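Local coordinates for beta-amyloid-like protein (Caenorhabditis elegans, PDB 3K66) that probably binds heparin through its E2 domain and, as a membrane homolog of human amyloid precursor protein, is linked to cell adhesion and neuronal development, at residues 131-136 with 178-183; 138-143 with 171-176. All coordinates share one frame; numbering follows the deposited sequence.

Contact 1: residues 131-136 with 178-183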
ATOM      1  N   LYS A 131       4.174  -4.699  23.462  1.00 63.48           N
ATOM      2  CA  LYS A 131       5.048  -4.623  22.296  1.00 63.77           C
ATOM      3  C   LYS A 131       4.316  -5.080  21.046  1.00 64.17           C
ATOM      4  O   LYS A 131       4.561  -4.577  19.950  1.00 64.82           O
ATOM      5  CB  LYS A 131       6.313  -5.464  22.498  1.00 64.47           C
ATOM      6  CG  LYS A 131       7.045  -5.124  23.788  1.00 67.37           C
ATOM      7  CD  LYS A 131       8.556  -5.311  23.713  1.00 68.15           C
ATOM      8  CE  LYS A 131       8.955  -6.763  23.891  1.00 70.53           C
ATOM      9  NZ  LYS A 131      10.427  -6.915  24.078  1.00 69.45           N
ATOM     10  N   ALA A 132       3.403  -6.029  21.205  1.00 64.41           N
ATOM     11  CA  ALA A 132       2.640  -6.515  20.061  1.00 62.21           C
ATOM     12  C   ALA A 132       1.710  -5.398  19.590  1.00 60.23           C
ATOM     13  O   ALA A 132       1.594  -5.108  18.392  1.00 57.43           O
ATOM     14  CB  ALA A 132       1.841  -7.746  20.448  1.00 62.57           C
ATOM     15  N   TYR A 133       1.050  -4.767  20.551  1.00 56.51           N
ATOM     16  CA  TYR A 133       0.136  -3.682  20.231  1.00 53.99           C
ATOM     17  C   TYR A 133       0.885  -2.552  19.544  1.00 53.17           C
ATOM     18  O   TYR A 133       0.375  -1.946  18.594  1.00 53.22           O
ATOM     19  CB  TYR A 133      -0.538  -3.163  21.501  1.00 52.79           C
ATOM     20  CG  TYR A 133      -1.339  -1.923  21.255  1.00 51.20           C
ATOM     21  CD1 TYR A 133      -2.507  -1.953  20.491  1.00 52.00           C
ATOM     22  CD2 TYR A 133      -0.889  -0.697  21.730  1.00 50.74           C
ATOM     23  CE1 TYR A 133      -3.197  -0.785  20.203  1.00 52.73           C
ATOM     24  CE2 TYR A 133      -1.559   0.480  21.455  1.00 50.39           C
ATOM     25  CZ  TYR A 133      -2.715   0.433  20.688  1.00 54.02           C
ATOM     26  OH  TYR A 133      -3.380   1.617  20.399  1.00 54.52           O
ATOM     27  N   ILE A 134       2.088  -2.264  20.036  1.00 51.06           N
ATOM     28  CA  ILE A 134       2.919  -1.213  19.472  1.00 49.20           C
ATOM     29  C   ILE A 134       3.307  -1.540  18.034  1.00 49.43           C
ATOM     30  O   ILE A 134       3.193  -0.713  17.134  1.00 49.13           O
ATOM     31  CB  ILE A 134       4.206  -1.032  20.315  1.00 48.24           C
ATOM     32  CG1 ILE A 134       3.857  -0.261  21.589  1.00 45.41           C
ATOM     33  CG2 ILE A 134       5.295  -0.302  19.507  1.00 43.22           C
ATOM     34  CD1 ILE A 134       5.026  -0.047  22.498  1.00 43.13           C
ATOM     35  N   ARG A 135       3.778  -2.759  17.827  1.00 53.15           N
ATOM     36  CA  ARG A 135       4.179  -3.205  16.496  1.00 53.64           C
ATOM     37  C   ARG A 135       3.000  -2.949  15.570  1.00 53.96           C
ATOM     38  O   ARG A 135       3.169  -2.391  14.487  1.00 54.45           O
ATOM     39  CB  ARG A 135       4.512  -4.706  16.533  1.00 54.41           C
ATOM     40  CG  ARG A 135       5.945  -5.044  16.143  1.00 56.53           C
ATOM     41  CD  ARG A 135       6.274  -6.525  16.283  1.00 54.70           C
ATOM     42  NE  ARG A 135       6.482  -6.891  17.672  1.00 57.06           N
ATOM     43  CZ  ARG A 135       5.694  -7.717  18.342  1.00 60.22           C
ATOM     44  NH1 ARG A 135       4.649  -8.255  17.722  1.00 60.26           N
ATOM     45  NH2 ARG A 135       5.951  -7.995  19.623  1.00 60.69           N
ATOM     46  N   ALA A 136       1.803  -3.337  16.021  1.00 54.15           N
ATOM     47  CA  ALA A 136       0.576  -3.182  15.232  1.00 55.45           C
ATOM     48  C   ALA A 136       0.317  -1.756  14.776  1.00 55.66           C
ATOM     49  O   ALA A 136       0.156  -1.492  13.585  1.00 55.89           O
ATOM     50  CB  ALA A 136      -0.623  -3.692  16.015  1.00 55.59           C
ATOM     51  N   ASN A 178       0.013   6.401  23.142  1.00 49.87           N
ATOM     52  CA  ASN A 178       0.250   6.995  24.449  1.00 51.19           C
ATOM     53  C   ASN A 178      -0.851   6.557  25.407  1.00 54.64           C
ATOM     54  O   ASN A 178      -0.575   6.044  26.493  1.00 55.55           O
ATOM     55  CB  ASN A 178       0.358   8.517  24.366  1.00 49.23           C
ATOM     56  CG  ASN A 178       1.762   8.954  23.980  1.00 48.51           C
ATOM     57  OD1 ASN A 178       1.951   9.959  23.320  1.00 48.09           O
ATOM     58  ND2 ASN A 178       2.764   8.174  24.400  1.00 44.93           N
ATOM     59  N   GLY A 179      -2.098   6.718  24.984  1.00 56.53           N
ATOM     60  CA  GLY A 179      -3.198   6.297  25.818  1.00 55.72           C
ATOM     61  C   GLY A 179      -2.974   4.878  26.305  1.00 56.86           C
ATOM     62  O   GLY A 179      -3.173   4.559  27.475  1.00 55.88           O
ATOM     63  N   THR A 180      -2.523   4.007  25.417  1.00 54.31           N
ATOM     64  CA  THR A 180      -2.315   2.628  25.823  1.00 53.81           C
ATOM     65  C   THR A 180      -1.223   2.503  26.896  1.00 56.24           C
ATOM     66  O   THR A 180      -1.314   1.654  27.783  1.00 56.39           O
ATOM     67  CB  THR A 180      -2.018   1.766  24.604  1.00 52.70           C
ATOM     68  OG1 THR A 180      -3.020   2.013  23.609  1.00 50.90           O
ATOM     69  CG2 THR A 180      -2.060   0.300  24.967  1.00 49.16           C
ATOM     70  N   LEU A 181      -0.208   3.365  26.831  1.00 58.70           N
ATOM     71  CA  LEU A 181       0.867   3.380  27.827  1.00 56.79           C
ATOM     72  C   LEU A 181       0.294   3.933  29.146  1.00 58.83           C
ATOM     73  O   LEU A 181       0.662   3.489  30.245  1.00 58.09           O
ATOM     74  CB  LEU A 181       2.038   4.245  27.333  1.00 52.64           C
ATOM     75  CG  LEU A 181       2.880   3.603  26.216  1.00 53.53           C
ATOM     76  CD1 LEU A 181       3.394   4.649  25.222  1.00 48.10           C
ATOM     77  CD2 LEU A 181       4.045   2.869  26.841  1.00 50.49           C
ATOM     78  N   ALA A 182      -0.613   4.899  29.037  1.00 58.28           N
ATOM     79  CA  ALA A 182      -1.217   5.468  30.230  1.00 59.99           C
ATOM     80  C   ALA A 182      -1.881   4.371  31.079  1.00 61.71           C
ATOM     81  O   ALA A 182      -1.941   4.461  32.303  1.00 62.39           O
ATOM     82  CB  ALA A 182      -2.242   6.547  29.850  1.00 60.80           C
ATOM     83  N   MET A 183      -2.373   3.327  30.430  1.00 62.28           N
ATOM     84  CA  MET A 183      -3.014   2.267  31.170  1.00 62.41           C
ATOM     85  C   MET A 183      -2.117   1.668  32.235  1.00 63.65           C
ATOM     86  O   MET A 183      -2.596   0.963  33.111  1.00 64.84           O
ATOM     87  CB  MET A 183      -3.531   1.189  30.215  1.00 60.77           C
ATOM     88  CG  MET A 183      -4.822   1.610  29.533  1.00 61.36           C
ATOM     89  SD  MET A 183      -5.360   0.527  28.213  1.00 60.37           S
ATOM     90  CE  MET A 183      -6.471   1.618  27.254  1.00 59.92           C
TER
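Tyr133 and Thr180 sit where the backbones of 131-136 and 178-183 come closest, with their CA atoms 8.8 Å apart. Segment 131-136 is a stretch of helix 123-154. Segment 178-183 lies at the C-terminal part of helix 163-182. Helical hydrogen bonds within the segments include Arg135 N to Lys131 O and Ala182 N to Asn178 O, while those of Met183 N are weak. The CB atoms of Tyr133 and Thr180 each point toward the opposite helix, and these two side chains carry the contact.

Tyr133 has CG anti to its own N (chi1 172°), and this carries the ring toward helix 163-182. Thr180 meets the ring obliquely, near the CE2 corner. Its OG1 comes to 3.0 Å from Tyr133 CE2, and its CG2 lies 3.6 Å from Tyr133 CD2. Thr180 thus uses both branches, the hydroxyl toward the phenol end and the methyl further back along the same side of the ring. The hydroxyl of Thr180 is hydrogen-bonded back to Arg176 O, one turn earlier in its own helix. Tyr133 OH has a weak hydrogen bond to Glu137. Helix 55-119 adds Ala106 and Thr107 against Tyr133, and Tyr110 OH bonds to Thr180 O. Helix 55-119 thus packs against the pair.

With an alanine in place of Tyr133, the ring would be gone and a gap would probably open between Thr180 CG2 and helix 123-154, with Ala106 and Thr107 losing their contact too. The contact is small, at 121 Å² of buried surface. Both touching residues are buried, and Thr180 OG1 is satisfied by Arg176 O. The chemistry implies that ring-to-threonine packing joins the two helices here.

Contact 2: residues 138-143 with 171-176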
ATOM      1  N   GLU A 138       2.394   0.771  14.842  1.00 56.78           N
ATOM      2  CA  GLU A 138       3.514   1.242  14.041  1.00 58.03           C
ATOM      3  C   GLU A 138       3.468   0.688  12.602  1.00 58.34           C
ATOM      4  O   GLU A 138       3.864   1.378  11.665  1.00 56.63           O
ATOM      5  CB  GLU A 138       4.836   0.919  14.739  1.00 56.90           C
ATOM      6  CG  GLU A 138       5.799   2.119  14.800  1.00 61.67           C
ATOM      7  CD  GLU A 138       5.239   3.319  15.576  1.00 62.60           C
ATOM      8  OE1 GLU A 138       4.735   3.145  16.695  1.00 64.67           O
ATOM      9  OE2 GLU A 138       5.311   4.446  15.073  1.00 64.35           O
ATOM     10  N   LYS A 139       2.980  -0.543  12.425  1.00 59.52           N
ATOM     11  CA  LYS A 139       2.854  -1.115  11.078  1.00 60.32           C
ATOM     12  C   LYS A 139       1.851  -0.253  10.322  1.00 60.02           C
ATOM     13  O   LYS A 139       1.970  -0.029   9.123  1.00 60.28           O
ATOM     14  CB  LYS A 139       2.335  -2.554  11.132  1.00 61.48           C
ATOM     15  CG  LYS A 139       3.387  -3.451  11.478  1.00 63.90           C
ATOM     16  N   ASP A 140       0.846   0.229  11.039  1.00 60.28           N
ATOM     17  CA  ASP A 140      -0.172   1.077  10.432  1.00 59.59           C
ATOM     18  C   ASP A 140       0.497   2.356   9.918  1.00 58.90           C
ATOM     19  O   ASP A 140       0.216   2.825   8.816  1.00 58.98           O
ATOM     20  CB  ASP A 140      -1.264   1.414  11.458  1.00 58.78           C
ATOM     21  CG  ASP A 140      -2.477   2.079  10.832  1.00 59.06           C
ATOM     22  OD1 ASP A 140      -2.469   2.363   9.612  1.00 57.76           O
ATOM     23  OD2 ASP A 140      -3.447   2.324  11.571  1.00 56.76           O
ATOM     24  N   ARG A 141       1.378   2.927  10.732  1.00 57.77           N
ATOM     25  CA  ARG A 141       2.083   4.151  10.361  1.00 57.94           C
ATOM     26  C   ARG A 141       2.899   3.897   9.096  1.00 58.55           C
ATOM     27  O   ARG A 141       2.731   4.566   8.085  1.00 59.04           O
ATOM     28  CB  ARG A 141       2.996   4.601  11.514  1.00 55.30           C
ATOM     29  CG  ARG A 141       3.703   5.930  11.349  1.00 53.77           C
ATOM     30  CD  ARG A 141       4.318   6.305  12.664  1.00 51.81           C
ATOM     31  NE  ARG A 141       5.127   7.507  12.632  1.00 54.89           N
ATOM     32  CZ  ARG A 141       6.319   7.600  12.054  1.00 56.26           C
ATOM     33  NH1 ARG A 141       6.855   6.552  11.445  1.00 56.27           N
ATOM     34  NH2 ARG A 141       6.982   8.755  12.089  1.00 56.41           N
ATOM     35  N   MET A 142       3.773   2.906   9.154  1.00 60.97           N
ATOM     36  CA  MET A 142       4.614   2.571   8.019  1.00 65.24           C
ATOM     37  C   MET A 142       3.810   2.480   6.718  1.00 64.26           C
ATOM     38  O   MET A 142       4.167   3.105   5.722  1.00 65.67           O
ATOM     39  CB  MET A 142       5.354   1.262   8.285  1.00 67.01           C
ATOM     40  CG  MET A 142       6.108   0.753   7.084  1.00 75.96           C
ATOM     41  SD  MET A 142       6.589  -0.958   7.335  1.00 81.31           S
ATOM     42  CE  MET A 142       5.020  -1.725   7.408  1.00 85.17           C
ATOM     43  N   HIS A 143       2.728   1.714   6.722  1.00 64.17           N
ATOM     44  CA  HIS A 143       1.925   1.604   5.517  1.00 66.38           C
ATOM     45  C   HIS A 143       1.348   2.941   5.090  1.00 63.55           C
ATOM     46  O   HIS A 143       1.351   3.271   3.913  1.00 63.28           O
ATOM     47  CB  HIS A 143       0.776   0.624   5.701  1.00 71.71           C
ATOM     48  CG  HIS A 143       1.172  -0.808   5.531  1.00 79.86           C
ATOM     49  ND1 HIS A 143       0.818  -1.551   4.423  1.00 83.48           N
ATOM     50  CD2 HIS A 143       1.884  -1.641   6.326  1.00 82.56           C
ATOM     51  CE1 HIS A 143       1.291  -2.778   4.549  1.00 86.21           C
ATOM     52  NE2 HIS A 143       1.941  -2.861   5.695  1.00 85.09           N
ATOM     53  N   ARG A 171      -1.334  11.182  13.820  1.00 61.27           N
ATOM     54  CA  ARG A 171      -1.609  11.836  15.097  1.00 62.87           C
ATOM     55  C   ARG A 171      -2.305  10.861  16.038  1.00 60.63           C
ATOM     56  O   ARG A 171      -1.866  10.636  17.176  1.00 61.53           O
ATOM     57  CB  ARG A 171      -2.500  13.052  14.885  1.00 65.98           C
ATOM     58  CG  ARG A 171      -1.961  14.305  15.504  1.00 74.94           C
ATOM     59  CD  ARG A 171      -2.513  15.502  14.773  1.00 83.57           C
ATOM     60  NE  ARG A 171      -1.634  16.663  14.866  1.00 88.07           N
ATOM     61  CZ  ARG A 171      -1.637  17.664  13.987  1.00 89.98           C
ATOM     62  NH1 ARG A 171      -2.468  17.644  12.946  1.00 88.85           N
ATOM     63  NH2 ARG A 171      -0.810  18.690  14.147  1.00 91.23           N
ATOM     64  N   TYR A 172      -3.405  10.287  15.568  1.00 56.06           N
ATOM     65  CA  TYR A 172      -4.129   9.360  16.406  1.00 54.04           C
ATOM     66  C   TYR A 172      -3.365   8.094  16.732  1.00 51.46           C
ATOM     67  O   TYR A 172      -3.605   7.476  17.760  1.00 51.15           O
ATOM     68  CB  TYR A 172      -5.475   9.010  15.790  1.00 53.28           C
ATOM     69  CG  TYR A 172      -6.537  10.002  16.148  1.00 54.71           C
ATOM     70  CD1 TYR A 172      -7.250   9.897  17.350  1.00 56.46           C
ATOM     71  CD2 TYR A 172      -6.825  11.063  15.296  1.00 57.63           C
ATOM     72  CE1 TYR A 172      -8.221  10.822  17.683  1.00 56.23           C
ATOM     73  CE2 TYR A 172      -7.799  12.002  15.626  1.00 57.38           C
ATOM     74  CZ  TYR A 172      -8.490  11.874  16.818  1.00 57.17           C
ATOM     75  OH  TYR A 172      -9.434  12.816  17.149  1.00 59.49           O
ATOM     76  N   ILE A 173      -2.458   7.673  15.866  1.00 49.72           N
ATOM     77  CA  ILE A 173      -1.699   6.471  16.197  1.00 50.38           C
ATOM     78  C   ILE A 173      -0.877   6.785  17.439  1.00 51.37           C
ATOM     79  O   ILE A 173      -0.815   6.003  18.400  1.00 48.99           O
ATOM     80  CB  ILE A 173      -0.769   6.018  15.053  1.00 49.95           C
ATOM     81  CG1 ILE A 173      -1.631   5.436  13.920  1.00 49.22           C
ATOM     82  CG2 ILE A 173       0.208   4.946  15.586  1.00 48.06           C
ATOM     83  CD1 ILE A 173      -0.882   5.112  12.692  1.00 48.32           C
ATOM     84  N   ASP A 174      -0.272   7.964  17.435  1.00 50.14           N
ATOM     85  CA  ASP A 174       0.493   8.369  18.590  1.00 52.14           C
ATOM     86  C   ASP A 174      -0.468   8.405  19.788  1.00 53.12           C
ATOM     87  O   ASP A 174      -0.225   7.745  20.799  1.00 53.72           O
ATOM     88  CB  ASP A 174       1.139   9.744  18.372  1.00 53.33           C
ATOM     89  CG  ASP A 174       2.469   9.673  17.611  1.00 53.41           C
ATOM     90  OD1 ASP A 174       2.797   8.640  16.970  1.00 54.00           O
ATOM     91  OD2 ASP A 174       3.179  10.693  17.653  1.00 54.46           O
ATOM     92  N   LEU A 175      -1.580   9.132  19.662  1.00 53.33           N
ATOM     93  CA  LEU A 175      -2.545   9.223  20.759  1.00 53.01           C
ATOM     94  C   LEU A 175      -2.914   7.844  21.305  1.00 53.30           C
ATOM     95  O   LEU A 175      -2.729   7.583  22.502  1.00 54.21           O
ATOM     96  CB  LEU A 175      -3.802   9.976  20.323  1.00 51.72           C
ATOM     97  CG  LEU A 175      -3.655  11.499  20.366  1.00 52.04           C
ATOM     98  CD1 LEU A 175      -4.948  12.154  19.893  1.00 53.54           C
ATOM     99  CD2 LEU A 175      -3.306  11.950  21.771  1.00 48.87           C
ATOM    100  N   ARG A 176      -3.423   6.957  20.452  1.00 50.64           N
ATOM    101  CA  ARG A 176      -3.770   5.617  20.919  1.00 51.63           C
ATOM    102  C   ARG A 176      -2.555   4.970  21.642  1.00 52.12           C
ATOM    103  O   ARG A 176      -2.685   4.450  22.758  1.00 52.72           O
ATOM    104  CB  ARG A 176      -4.249   4.715  19.758  1.00 52.83           C
ATOM    105  CG  ARG A 176      -5.645   5.026  19.235  1.00 52.44           C
ATOM    106  CD  ARG A 176      -6.047   4.064  18.139  1.00 53.67           C
ATOM    107  NE  ARG A 176      -5.231   4.248  16.947  1.00 57.92           N
ATOM    108  CZ  ARG A 176      -5.587   4.977  15.894  1.00 59.82           C
ATOM    109  NH1 ARG A 176      -6.761   5.597  15.862  1.00 61.49           N
ATOM    110  NH2 ARG A 176      -4.744   5.110  14.875  1.00 64.41           N
TER
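Ile173 reaches across from helix 163-182 and sets its CD1 methyl against the side chain of Asp140 and the backbone and CB of Arg141. The CG1 branch of Ile173 lies anti to the carbonyl carbon (chi1 -72°) and runs on extended, which carries CD1 to the other helix. CD1 stands 3.7 Å from Arg141 N and 3.9 Å from Asp140 CG. The methyl lies alongside Asp140 from CB to the carboxylate, the two side chains crossing obliquely.

Arg141 keeps its chain extended from CG to NE. Its CB is 4.1 Å from Ile173 CD1, while the extended chain leads the guanidinium away from the methyl. There NE has a long charge contact with Glu138 OE2, at 3.9 Å and well out of the guanidinium plane.

The carboxylate of Asp140 forms a salt bridge with Lys103 of helix 55-119. Arg176 NH2 is 4.5 Å from Asp140 OD2, too far for a salt bridge, and Arg176 pairs through NE with Glu137. The chemistry implies one isoleucine methyl making the apolar contact, with charged ends paired nearby; Arg206 of helix 195-209 links Glu138 of one helix to Asp174 of the other.

Contacts 1 and 2 join the same two helices, 123-154 and 163-182, at centres about 10 Å apart. Contact 2 is nested within the chain loop that contact 1 closes. They touch where Tyr133 OH lies 3.3 Å from Arg176 CB. Both touching residues of contact 1 are buried, whereas in contact 2 Arg141 is partly exposed. Contact 2 nevertheless sits nearer the centre of the chain, at about 15 Å between centres against 23 Å. In contact 1 an aromatic ring packs on a small hydroxyl-bearing side chain. In contact 2 an isoleucine methyl packs on Asp140 and on the backbone and CB of Arg141, with salt bridges nearby. Helices 55-119 and 195-209 flank both contacts, so the pair belongs to one multi-helix bundle.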